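PDB 2WL9: catechol 2,3-dioxygenase from Rhodococcus sp., which probably cleaves catechol rings beside their paired hydroxyls, inserting both atoms of dioxygen at an active-site iron as type I extradiol dioxygenases do. Local coordinates for residues L7-L12 with E117-P122; R47-I52 with E99-G104; L239-H244 with L250-A255; H285-E288 with L294-P297. One frame throughout, in Å; residues are numbered along the deposited sequence.

Contact 1 of 4, residues L7-L12 with E117-P122; sequences LGYLGL and EIFYGP
Over one face of the F119 ring lies CE1 of Y9, displaced toward the rim and 3.5 Å from F119 CE2, while the edge of the same phenyl ring receives G8, whose CA is 3.8 Å from F119 CZ. The two aromatic groups form an offset stack with centroids 4.8 Å apart and planes inclined by 30°, their side chains sliding past each other in opposite directions. The edge of the tyrosine carries the polar part of the contact. There Y9 OH donates to E117 OE1 across 2.6 Å, meeting that oxygen nearly along its C-O axis, with the oxygen in the plane of the phenol and the carboxylate itself turned almost perpendicular to it. Y9 reaches both partners because its CG sits between the backbone N and the carbonyl carbon (chi1 60°). The other carboxylate oxygen, E117 OE2, forms a salt bridge with R100, which probably helps to hold the acceptor in place. G8 and Y9 form a classic beta bulge opposite G66. That residue belongs to strand 61-68, which runs between strands 6-14 and 115-120 in the mixed sheet of what is probably the N-terminal VOC (glyoxalase-type) module, so the stack and the hydrogen bond join two strands that are not neighbours. L105 of strand 104-109 packs against Y9 and E117, and V102 and R68 touch F119.

Contact 2 of 4, residues R47-I52 with E99-G104; sequences RWHHRI and ERRVLG
A Schellman motif ends helix 94-100 of the probable N-terminal VOC module, and R101, the positive-phi residue of that turn, meets the imidazoles of both H49 and H50. Its guanidinium lies over one face of the H49 ring, offset toward the rim, with the two planes 35° apart and R101 NH1 3.0 Å from H49 NE2. Both groups share an anion: D35 accepts a hydrogen bond from H49 NE2 and makes a salt bridge with R101 NH2, while R101 NH1 is bonded to Q123. The side chain gets there by bending at chi2 (-58°), which also brings its CG to the edge of the H50 ring, 3.6 Å from H50 CE1; R100 O lies at that edge too. H50 is fixed in rotation through both nitrogens. H50 ND1 is hydrogen-bonded to H49 ND1 at 2.8 Å, close to straight at 168°, and H50 NE2 lies 2.8 Å from a water that donates to R100 O over 2.7 Å, so a water bridges the end of the helix and the loop. The loop 47-52 leads from strand 40-44 into strand 52-56; Y9 of strand 6-14 packs beside R100 and V102, and F119 of strand 115-120 touches W48.

Contact 3 of 4, residues L239-H244 with L250-A255; sequences LQIGKH and LTFYCA
Y253 starts from a CB that lies 4.0 Å from L239 CB, and with CG anti to its own carbonyl carbon (chi1 -70°) its ring then runs alongside the leucine, the two side chains pointing the same way. L239 CD1 sits over one face in a CH-pi contact, 3.9 Å from the ring centroid and 3.5 Å from Y253 CD2. Farther out, Y253 CE2 comes within 3.4 Å of H244 NE2, and at the tip Y253 OH is hydrogen-bonded to that same nitrogen at 2.7 Å, somewhat bent at 138°. The imidazole and phenol meet rim to rim, their planes 79° apart. The two backbones form a beta hairpin in the glyoxalase-type domain, broken by a bulge: Y253 N donates to L239 O at 3.0 Å in an almost linear bond, T251 N donates to G242 O at 3.0 Å, and the register slips by one residue between these pairs. Y253 is an iron ligand together with H149, H212 and E263, so L239 and H244 act as second-shell residues around its ring. T251 OG1 is hydrogen-bonded to E263, another ligand. I241 turns CG2 toward L250 CD1, and H227 of helix 220-232 packs against I241, while K243 forms a salt bridge with D221 of the third subunit.

Contact 4 of 4, residues H285-E288 with L294-P297; sequences HDNE and LDIP
N287 ND2 donates to I296 O over 3.2 Å, with an angle of 148° at the hydrogen. The acceptor lies close to the plane of the asparagine amide, but the donor stands well above the carbonyl plane of I296, 47° out of it. The same amide nitrogen lies beside the L294-I296 backbone, 3.3 Å from L294 O and 3.4 Å from D295 O, yet only the bond to I296 O has sound geometry. N287 OD1 is itself 3.3 Å from I296 O, a pair of acceptors that makes no bond and probably offsets part of the gain from ND2. With CG anti to its own carbonyl carbon (chi1 -61°), N287 reaches across to the segment that follows. Both segments belong to the irregular C-terminal loop after strand 283-284, which at the protein surface doubles back on itself, and the asparagine spans its two arms. The first arm is fastened to the 239-255 hairpin: H285 ND1 is hydrogen-bonded to Q240 O, and E288 is bonded to Q240 and forms a salt bridge with R231. On the second arm D295 OD2 accepts from the backbone N of G291, inside the bend between the arms. L294 packs on L239 and on the iron ligand Y253, its side chain about 7 Å from the metal.

Followed from the N terminus, the chain enters contact 1 in its first strand and closes that loop only after 104 intervening residues, enclosing much of the N-terminal domain. Contact 2 is nested within it, spanning 46 residues, and the two share a salt bridge and a probable hydrogen bond from R51 to G8, tying helix 94-100 and a loop to the sheet. Contacts 3 and 4 follow in series, each closing over just five residues: a hairpin at the iron site, then the C-terminal loop that lies against it. The centres of contacts 1 and 4 are about 31 Å apart, on opposite sides of the chain's centre.

Contact 1 of 4, residues L7-L12 with E117-P122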
loop_
_atom_site.group_PDB
_atom_site.type_symbol
_atom_site.label_atom_id
_atom_site.label_comp_id
_atom_site.label_asym_id
_atom_site.label_seq_id
_atom_site.Cartn_x
_atom_site.Cartn_y
_atom_site.Cartn_z
ATOM N N LEU C 7 31.073 3.193 -2.975
ATOM C CA LEU C 7 32.304 2.537 -3.375
ATOM C C LEU C 7 32.064 1.887 -4.745
ATOM O O LEU C 7 31.423 0.843 -4.835
ATOM C CB LEU C 7 32.678 1.484 -2.350
ATOM C CG LEU C 7 33.994 0.736 -2.529
ATOM C CD1 LEU C 7 35.182 1.675 -2.468
ATOM C CD2 LEU C 7 34.108 -0.346 -1.458
ATOM N N GLY C 8 32.565 2.516 -5.797
ATOM C CA GLY C 8 32.239 2.119 -7.167
ATOM C C GLY C 8 33.019 0.919 -7.670
ATOM O O GLY C 8 32.435 -0.016 -8.233
ATOM N N TYR C 9 34.337 0.954 -7.490
ATOM C CA TYR C 9 35.210 -0.118 -7.971
ATOM C C TYR C 9 36.463 -0.302 -7.122
ATOM O O TYR C 9 36.795 0.542 -6.289
ATOM C CB TYR C 9 35.597 0.077 -9.451
ATOM C CG TYR C 9 36.352 1.355 -9.784
ATOM C CD1 TYR C 9 35.735 2.367 -10.515
ATOM C CD2 TYR C 9 37.686 1.540 -9.394
ATOM C CE1 TYR C 9 36.412 3.538 -10.847
ATOM C CE2 TYR C 9 38.374 2.716 -9.715
ATOM C CZ TYR C 9 37.731 3.707 -10.438
ATOM O OH TYR C 9 38.390 4.867 -10.764
ATOM N N LEU C 10 37.127 -1.431 -7.339
ATOM C CA LEU C 10 38.440 -1.712 -6.778
ATOM C C LEU C 10 39.349 -2.217 -7.887
ATOM O O LEU C 10 38.935 -3.021 -8.723
ATOM C CB LEU C 10 38.354 -2.789 -5.694
ATOM C CG LEU C 10 37.645 -2.509 -4.378
ATOM C CD1 LEU C 10 37.525 -3.810 -3.594
ATOM C CD2 LEU C 10 38.406 -1.457 -3.565
ATOM N N GLY C 11 40.577 -1.724 -7.902
ATOM C CA GLY C 11 41.626 -2.292 -8.728
ATOM C C GLY C 11 42.484 -3.145 -7.823
ATOM O O GLY C 11 42.835 -2.728 -6.718
ATOM N N LEU C 12 42.797 -4.349 -8.287
ATOM C CA LEU C 12 43.554 -5.314 -7.510
ATOM C C LEU C 12 44.782 -5.765 -8.294
ATOM O O LEU C 12 44.715 -5.919 -9.516
ATOM C CB LEU C 12 42.676 -6.533 -7.206
ATOM C CG LEU C 12 41.850 -6.705 -5.921
ATOM C CD1 LEU C 12 41.239 -5.424 -5.353
ATOM C CD2 LEU C 12 40.780 -7.797 -6.113
ATOM N N GLU C 117 40.721 6.962 -5.682
ATOM C CA GLU C 117 40.217 7.639 -6.882
ATOM C C GLU C 117 38.788 8.116 -6.685
ATOM O O GLU C 117 37.999 7.456 -6.007
ATOM C CB GLU C 117 40.316 6.727 -8.104
ATOM C CG GLU C 117 41.666 6.017 -8.218
ATOM C CD GLU C 117 41.907 5.376 -9.576
ATOM O OE1 GLU C 117 40.928 5.092 -10.294
ATOM O OE2 GLU C 117 43.090 5.157 -9.925
ATOM N N ILE C 118 38.472 9.280 -7.246
ATOM C CA ILE C 118 37.106 9.814 -7.208
ATOM C C ILE C 118 36.632 10.102 -8.639
ATOM O O ILE C 118 37.291 10.816 -9.399
ATOM C CB ILE C 118 36.974 11.056 -6.299
ATOM C CG1 ILE C 118 37.602 10.791 -4.920
ATOM C CG2 ILE C 118 35.501 11.416 -6.113
ATOM C CD1 ILE C 118 38.165 12.025 -4.263
ATOM N N PHE C 119 35.482 9.536 -8.994
ATOM C CA PHE C 119 35.057 9.492 -10.385
ATOM C C PHE C 119 33.554 9.663 -10.533
ATOM O O PHE C 119 32.802 9.488 -9.565
ATOM C CB PHE C 119 35.451 8.137 -10.990
ATOM C CG PHE C 119 34.555 6.997 -10.566
ATOM C CD1 PHE C 119 33.480 6.607 -11.359
ATOM C CD2 PHE C 119 34.791 6.317 -9.376
ATOM C CE1 PHE C 119 32.650 5.540 -10.976
ATOM C CE2 PHE C 119 33.966 5.252 -8.974
ATOM C CZ PHE C 119 32.895 4.859 -9.783
ATOM N N TYR C 120 33.127 9.969 -11.754
ATOM C CA TYR C 120 31.708 9.953 -12.136
ATOM C C TYR C 120 31.547 9.287 -13.505
ATOM O O TYR C 120 32.501 9.204 -14.281
ATOM C CB TYR C 120 31.122 11.383 -12.181
ATOM C CG TYR C 120 31.579 12.204 -13.375
ATOM C CD1 TYR C 120 30.868 12.179 -14.581
ATOM C CD2 TYR C 120 32.734 12.989 -13.306
ATOM C CE1 TYR C 120 31.291 12.911 -15.679
ATOM C CE2 TYR C 120 33.165 13.728 -14.401
ATOM C CZ TYR C 120 32.440 13.680 -15.585
ATOM O OH TYR C 120 32.862 14.407 -16.665
ATOM N N GLY C 121 30.329 8.833 -13.800
ATOM C CA GLY C 121 30.004 8.262 -15.108
ATOM C C GLY C 121 30.623 6.902 -15.396
ATOM O O GLY C 121 31.421 6.769 -16.335
ATOM N N PRO C 122 30.250 5.871 -14.614
ATOM C CA PRO C 122 30.720 4.525 -14.947
ATOM C C PRO C 122 30.148 4.065 -16.278
ATOM O O PRO C 122 29.024 4.453 -16.635
ATOM C CB PRO C 122 30.131 3.662 -13.830
ATOM C CG PRO C 122 28.913 4.415 -13.391
ATOM C CD PRO C 122 29.336 5.852 -13.453
#

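Contact 2 of 4, residues R47-I52 with E99-G104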
loop_
_atom_site.group_PDB
_atom_site.type_symbol
_atom_site.label_atom_id
_atom_site.label_comp_id
_atom_site.label_asym_id
_atom_site.label_seq_id
_atom_site.Cartn_x
_atom_site.Cartn_y
_atom_site.Cartn_z
ATOM N N ARG C 47 24.945 -4.425 -13.784
ATOM C CA ARG C 47 24.871 -3.711 -15.067
ATOM C C ARG C 47 26.194 -3.067 -15.518
ATOM O O ARG C 47 26.483 -3.010 -16.717
ATOM C CB ARG C 47 23.827 -2.606 -14.970
ATOM C CG ARG C 47 22.429 -2.916 -15.481
ATOM C CD ARG C 47 21.691 -1.576 -15.711
ATOM N NE ARG C 47 22.103 -0.598 -14.702
ATOM C CZ ARG C 47 22.092 0.727 -14.844
ATOM N NH1 ARG C 47 21.663 1.309 -15.964
ATOM N NH2 ARG C 47 22.513 1.479 -13.842
ATOM N N TRP C 48 26.963 -2.543 -14.562
ATOM C CA TRP C 48 28.236 -1.873 -14.850
ATOM C C TRP C 48 29.174 -2.801 -15.601
ATOM O O TRP C 48 29.199 -4.006 -15.344
ATOM C CB TRP C 48 28.943 -1.458 -13.557
ATOM C CG TRP C 48 28.319 -0.337 -12.775
ATOM C CD1 TRP C 48 26.983 -0.015 -12.683
ATOM C CD2 TRP C 48 29.011 0.569 -11.906
ATOM N NE1 TRP C 48 26.817 1.069 -11.846
ATOM C CE2 TRP C 48 28.044 1.440 -11.352
ATOM C CE3 TRP C 48 30.363 0.746 -11.564
ATOM C CZ2 TRP C 48 28.386 2.469 -10.456
ATOM C CZ3 TRP C 48 30.704 1.770 -10.679
ATOM C CH2 TRP C 48 29.718 2.619 -10.136
ATOM N N HIS C 49 29.950 -2.239 -16.525
ATOM C CA HIS C 49 30.985 -3.003 -17.215
ATOM C C HIS C 49 31.754 -3.867 -16.210
ATOM O O HIS C 49 31.975 -5.063 -16.456
ATOM C CB HIS C 49 31.940 -2.063 -17.958
ATOM C CG HIS C 49 33.125 -2.761 -18.547
ATOM N ND1 HIS C 49 34.346 -2.817 -17.910
ATOM C CD2 HIS C 49 33.274 -3.444 -19.707
ATOM C CE1 HIS C 49 35.199 -3.499 -18.653
ATOM N NE2 HIS C 49 34.575 -3.883 -19.752
ATOM N N HIS C 50 32.121 -3.274 -15.071
ATOM C CA HIS C 50 32.844 -3.997 -14.016
ATOM C C HIS C 50 32.762 -3.314 -12.650
ATOM O O HIS C 50 32.520 -2.103 -12.563
ATOM C CB HIS C 50 34.325 -4.159 -14.389
ATOM C CG HIS C 50 35.093 -2.875 -14.348
ATOM N ND1 HIS C 50 35.108 -1.986 -15.398
ATOM C CD2 HIS C 50 35.854 -2.320 -13.375
ATOM C CE1 HIS C 50 35.848 -0.941 -15.078
ATOM N NE2 HIS C 50 36.307 -1.115 -13.853
ATOM N N ARG C 51 32.993 -4.100 -11.593
ATOM C CA ARG C 51 33.191 -3.544 -10.253
ATOM C C ARG C 51 34.642 -3.716 -9.787
ATOM O O ARG C 51 35.104 -3.005 -8.892
ATOM C CB ARG C 51 32.249 -4.181 -9.215
ATOM C CG ARG C 51 30.726 -4.126 -9.500
ATOM C CD ARG C 51 30.208 -2.813 -10.094
ATOM N NE ARG C 51 30.283 -1.682 -9.181
ATOM C CZ ARG C 51 29.247 -0.957 -8.745
ATOM N NH1 ARG C 51 28.004 -1.208 -9.125
ATOM N NH2 ARG C 51 29.474 0.055 -7.926
ATOM N N ILE C 52 35.344 -4.681 -10.371
ATOM C CA ILE C 52 36.719 -4.984 -9.978
ATOM C C ILE C 52 37.594 -5.190 -11.211
ATOM O O ILE C 52 37.188 -5.855 -12.163
ATOM C CB ILE C 52 36.807 -6.242 -9.040
ATOM C CG1 ILE C 52 35.867 -6.109 -7.834
ATOM C CG2 ILE C 52 38.246 -6.469 -8.537
ATOM C CD1 ILE C 52 35.699 -7.392 -6.995
ATOM N N GLU C 99 40.548 4.521 -19.387
ATOM C CA GLU C 99 41.179 3.330 -18.826
ATOM C C GLU C 99 40.324 2.703 -17.712
ATOM O O GLU C 99 40.024 1.501 -17.741
ATOM C CB GLU C 99 42.585 3.662 -18.309
ATOM C CG GLU C 99 43.448 2.434 -18.112
ATOM C CD GLU C 99 44.699 2.703 -17.294
ATOM O OE1 GLU C 99 44.919 3.857 -16.859
ATOM O OE2 GLU C 99 45.467 1.743 -17.083
ATOM N N ARG C 100 39.923 3.529 -16.752
ATOM C CA ARG C 100 39.067 3.107 -15.636
ATOM C C ARG C 100 37.612 2.841 -16.053
ATOM O O ARG C 100 36.800 2.383 -15.238
ATOM C CB ARG C 100 39.100 4.167 -14.525
ATOM C CG ARG C 100 40.477 4.395 -13.891
ATOM C CD ARG C 100 40.938 3.210 -13.038
ATOM N NE ARG C 100 42.132 3.574 -12.278
ATOM C CZ ARG C 100 43.380 3.243 -12.604
ATOM N NH1 ARG C 100 43.633 2.487 -13.667
ATOM N NH2 ARG C 100 44.381 3.653 -11.841
ATOM N N ARG C 101 37.299 3.111 -17.319
ATOM C CA ARG C 101 35.925 3.059 -17.878
ATOM C C ARG C 101 34.969 4.020 -17.166
ATOM O O ARG C 101 33.867 3.637 -16.745
ATOM C CB ARG C 101 35.337 1.634 -17.907
ATOM C CG ARG C 101 36.266 0.538 -18.373
ATOM C CD ARG C 101 36.800 0.790 -19.772
ATOM N NE ARG C 101 37.590 -0.355 -20.202
ATOM C CZ ARG C 101 37.085 -1.410 -20.830
ATOM N NH1 ARG C 101 35.788 -1.462 -21.122
ATOM N NH2 ARG C 101 37.883 -2.418 -21.165
ATOM N N VAL C 102 35.405 5.268 -17.039
ATOM C CA VAL C 102 34.615 6.332 -16.414
ATOM C C VAL C 102 34.682 7.589 -17.280
ATOM O O VAL C 102 35.458 7.651 -18.243
ATOM C CB VAL C 102 35.090 6.661 -14.966
ATOM C CG1 VAL C 102 34.943 5.449 -14.056
ATOM C CG2 VAL C 102 36.536 7.208 -14.951
ATOM N N LEU C 103 33.870 8.584 -16.943
ATOM C CA LEU C 103 33.868 9.833 -17.698
ATOM C C LEU C 103 34.862 10.870 -17.193
ATOM O O LEU C 103 35.439 11.618 -17.987
ATOM C CB LEU C 103 32.475 10.448 -17.714
ATOM C CG LEU C 103 31.377 9.734 -18.496
ATOM C CD1 LEU C 103 30.097 10.537 -18.334
ATOM C CD2 LEU C 103 31.740 9.574 -19.977
ATOM N N GLY C 104 35.032 10.928 -15.877
ATOM C CA GLY C 104 35.943 11.877 -15.247
ATOM C C GLY C 104 36.495 11.283 -13.974
ATOM O O GLY C 104 35.837 10.461 -13.326
HETATM O O HOH W 1 37.741 1.170 -13.018
#

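Contact 3 of 4, residues L239-H244 with L250-A255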
loop_
_atom_site.group_PDB
_atom_site.type_symbol
_atom_site.label_atom_id
_atom_site.label_comp_id
_atom_site.label_asym_id
_atom_site.label_seq_id
_atom_site.Cartn_x
_atom_site.Cartn_y
_atom_site.Cartn_z
ATOM N N LEU C 239 36.606 -16.866 9.701
ATOM C CA LEU C 239 35.462 -16.691 10.590
ATOM C C LEU C 239 34.260 -17.408 9.988
ATOM O O LEU C 239 33.900 -17.172 8.831
ATOM C CB LEU C 239 35.160 -15.201 10.828
ATOM C CG LEU C 239 36.228 -14.319 11.501
ATOM C CD1 LEU C 239 35.917 -12.832 11.317
ATOM C CD2 LEU C 239 36.416 -14.644 12.982
ATOM N N GLN C 240 33.658 -18.300 10.771
ATOM C CA GLN C 240 32.491 -19.062 10.336
ATOM C C GLN C 240 31.274 -18.141 10.159
ATOM O O GLN C 240 31.323 -16.959 10.526
ATOM C CB GLN C 240 32.179 -20.178 11.339
ATOM C CG GLN C 240 33.382 -21.057 11.686
ATOM C CD GLN C 240 33.039 -22.194 12.639
ATOM O OE1 GLN C 240 32.114 -22.095 13.439
ATOM N NE2 GLN C 240 33.797 -23.279 12.558
ATOM N N ILE C 241 30.198 -18.685 9.590
ATOM C CA ILE C 241 28.943 -17.948 9.438
ATOM C C ILE C 241 28.522 -17.319 10.765
ATOM O O ILE C 241 28.613 -17.950 11.820
ATOM C CB ILE C 241 27.791 -18.845 8.909
ATOM C CG1 ILE C 241 28.146 -19.451 7.547
ATOM C CG2 ILE C 241 26.486 -18.046 8.798
ATOM C CD1 ILE C 241 27.259 -20.632 7.148
ATOM N N GLY C 242 28.090 -16.062 10.698
ATOM C CA GLY C 242 27.545 -15.362 11.853
ATOM C C GLY C 242 27.052 -13.965 11.528
ATOM O O GLY C 242 26.805 -13.626 10.361
ATOM N N LYS C 243 26.907 -13.153 12.572
ATOM C CA LYS C 243 26.389 -11.800 12.435
ATOM C C LYS C 243 27.112 -10.821 13.341
ATOM O O LYS C 243 27.176 -11.021 14.557
ATOM C CB LYS C 243 24.900 -11.748 12.781
ATOM C CG LYS C 243 23.977 -12.206 11.694
ATOM C CD LYS C 243 22.598 -11.637 11.943
ATOM C CE LYS C 243 21.599 -12.137 10.928
ATOM N NZ LYS C 243 20.224 -11.834 11.396
ATOM N N HIS C 244 27.641 -9.760 12.740
ATOM C CA HIS C 244 28.144 -8.620 13.491
ATOM C C HIS C 244 26.950 -7.829 14.026
ATOM O O HIS C 244 25.886 -7.810 13.402
ATOM C CB HIS C 244 28.988 -7.714 12.594
ATOM C CG HIS C 244 30.179 -8.388 11.989
ATOM N ND1 HIS C 244 31.235 -8.855 12.744
ATOM C CD2 HIS C 244 30.496 -8.646 10.698
ATOM C CE1 HIS C 244 32.140 -9.392 11.946
ATOM N NE2 HIS C 244 31.717 -9.276 10.699
ATOM N N LEU C 250 24.295 -11.623 7.660
ATOM C CA LEU C 250 24.732 -13.015 7.800
ATOM C C LEU C 250 25.895 -13.291 6.856
ATOM O O LEU C 250 25.710 -13.322 5.638
ATOM C CB LEU C 250 23.577 -13.981 7.518
ATOM C CG LEU C 250 23.786 -15.429 7.965
ATOM C CD1 LEU C 250 23.864 -15.511 9.488
ATOM C CD2 LEU C 250 22.663 -16.312 7.446
ATOM N N THR C 251 27.090 -13.489 7.415
ATOM C CA THR C 251 28.314 -13.544 6.601
ATOM C C THR C 251 29.340 -14.543 7.118
ATOM O O THR C 251 29.318 -14.912 8.285
ATOM C CB THR C 251 29.043 -12.171 6.538
ATOM O OG1 THR C 251 29.786 -11.958 7.751
ATOM C CG2 THR C 251 28.092 -10.996 6.303
ATOM N N PHE C 252 30.243 -14.972 6.239
ATOM C CA PHE C 252 31.447 -15.673 6.666
ATOM C C PHE C 252 32.662 -15.021 6.002
ATOM O O PHE C 252 32.507 -14.249 5.056
ATOM C CB PHE C 252 31.356 -17.183 6.391
ATOM C CG PHE C 252 31.377 -17.552 4.939
ATOM C CD1 PHE C 252 32.550 -18.018 4.350
ATOM C CD2 PHE C 252 30.227 -17.461 4.158
ATOM C CE1 PHE C 252 32.579 -18.372 3.010
ATOM C CE2 PHE C 252 30.252 -17.816 2.813
ATOM C CZ PHE C 252 31.433 -18.272 2.240
ATOM N N TYR C 253 33.854 -15.307 6.521
ATOM C CA TYR C 253 35.099 -14.750 5.994
ATOM C C TYR C 253 36.002 -15.883 5.523
ATOM O O TYR C 253 36.335 -16.774 6.311
ATOM C CB TYR C 253 35.841 -13.969 7.083
ATOM C CG TYR C 253 35.215 -12.660 7.522
ATOM C CD1 TYR C 253 35.789 -11.445 7.154
ATOM C CD2 TYR C 253 34.081 -12.636 8.338
ATOM C CE1 TYR C 253 35.244 -10.229 7.566
ATOM C CE2 TYR C 253 33.523 -11.418 8.762
ATOM C CZ TYR C 253 34.119 -10.216 8.372
ATOM O OH TYR C 253 33.595 -8.997 8.764
ATOM N N CYS C 254 36.417 -15.835 4.257
ATOM C CA CYS C 254 37.240 -16.890 3.664
ATOM C C CYS C 254 38.400 -16.332 2.841
ATOM O O CYS C 254 38.350 -15.189 2.388
ATOM C CB CYS C 254 36.386 -17.838 2.811
ATOM S SG CYS C 254 35.687 -17.137 1.283
ATOM N N ALA C 255 39.435 -17.151 2.650
ATOM C CA ALA C 255 40.628 -16.758 1.888
ATOM C C ALA C 255 40.355 -16.613 0.397
ATOM O O ALA C 255 39.574 -17.368 -0.177
ATOM C CB ALA C 255 41.756 -17.762 2.106
#

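Contact 4 of 4, residues H285-E288 with L294-P297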
loop_
_atom_site.group_PDB
_atom_site.type_symbol
_atom_site.label_atom_id
_atom_site.label_comp_id
_atom_site.label_asym_id
_atom_site.label_seq_id
_atom_site.Cartn_x
_atom_site.Cartn_y
_atom_site.Cartn_z
ATOM N N HIS C 285 30.420 -16.422 13.729
ATOM C CA HIS C 285 31.701 -15.738 13.496
ATOM C C HIS C 285 32.796 -16.281 14.416
ATOM O O HIS C 285 33.687 -15.546 14.864
ATOM C CB HIS C 285 31.566 -14.217 13.651
ATOM C CG HIS C 285 30.933 -13.541 12.476
ATOM N ND1 HIS C 285 30.941 -14.084 11.210
ATOM C CD2 HIS C 285 30.307 -12.346 12.368
ATOM C CE1 HIS C 285 30.327 -13.262 10.378
ATOM N NE2 HIS C 285 29.939 -12.197 11.054
ATOM N N ASP C 286 32.703 -17.574 14.703
ATOM C CA ASP C 286 33.696 -18.267 15.510
ATOM C C ASP C 286 34.991 -18.338 14.723
ATOM O O ASP C 286 34.970 -18.558 13.507
ATOM C CB ASP C 286 33.208 -19.673 15.839
ATOM C CG ASP C 286 31.812 -19.672 16.427
ATOM O OD1 ASP C 286 31.680 -19.333 17.623
ATOM O OD2 ASP C 286 30.850 -19.991 15.687
ATOM N N ASN C 287 36.106 -18.131 15.419
ATOM C CA ASN C 287 37.426 -18.195 14.807
ATOM C C ASN C 287 37.763 -19.606 14.358
ATOM O O ASN C 287 37.580 -20.561 15.107
ATOM C CB ASN C 287 38.498 -17.671 15.767
ATOM C CG ASN C 287 38.274 -16.220 16.147
ATOM O OD1 ASN C 287 37.474 -15.911 17.033
ATOM N ND2 ASN C 287 38.977 -15.320 15.475
ATOM N N GLU C 288 38.231 -19.728 13.122
ATOM C CA GLU C 288 38.649 -21.010 12.580
ATOM C C GLU C 288 40.112 -20.897 12.131
ATOM O O GLU C 288 41.004 -20.790 12.978
ATOM C CB GLU C 288 37.709 -21.428 11.443
ATOM C CG GLU C 288 37.738 -22.905 11.056
ATOM C CD GLU C 288 36.639 -23.264 10.061
ATOM O OE1 GLU C 288 35.553 -22.645 10.118
ATOM O OE2 GLU C 288 36.855 -24.164 9.220
ATOM N N LEU C 294 42.209 -11.283 11.518
ATOM C CA LEU C 294 40.927 -11.233 12.196
ATOM C C LEU C 294 40.868 -12.337 13.228
ATOM O O LEU C 294 39.905 -13.030 13.337
ATOM C CB LEU C 294 39.766 -11.369 11.225
ATOM C CG LEU C 294 39.443 -10.215 10.280
ATOM C CD1 LEU C 294 38.435 -10.578 9.271
ATOM C CD2 LEU C 294 38.995 -8.982 10.960
ATOM N N ASP C 295 41.916 -12.480 14.001
ATOM C CA ASP C 295 42.001 -13.523 14.990
ATOM C C ASP C 295 41.414 -13.108 16.323
ATOM O O ASP C 295 41.482 -13.809 17.296
ATOM C CB ASP C 295 43.402 -14.055 15.090
ATOM C CG ASP C 295 43.755 -14.867 13.921
ATOM O OD1 ASP C 295 42.855 -15.439 13.372
ATOM O OD2 ASP C 295 44.889 -14.914 13.546
ATOM N N ILE C 296 40.870 -11.922 16.353
ATOM C CA ILE C 296 40.273 -11.382 17.537
ATOM C C ILE C 296 38.991 -12.134 18.010
ATOM O O ILE C 296 38.284 -12.695 17.217
ATOM C CB ILE C 296 40.172 -9.842 17.372
ATOM C CG1 ILE C 296 39.470 -9.204 18.521
ATOM C CG2 ILE C 296 39.650 -9.417 16.039
ATOM C CD1 ILE C 296 40.407 -8.768 19.538
ATOM N N PRO C 297 38.731 -12.200 19.304
ATOM C CA PRO C 297 37.544 -12.909 19.778
ATOM C C PRO C 297 36.364 -11.971 19.670
ATOM O O PRO C 297 36.293 -11.018 20.346
ATOM C CB PRO C 297 37.874 -13.200 21.255
ATOM C CG PRO C 297 39.007 -12.406 21.566
ATOM C CD PRO C 297 39.783 -12.224 20.311
#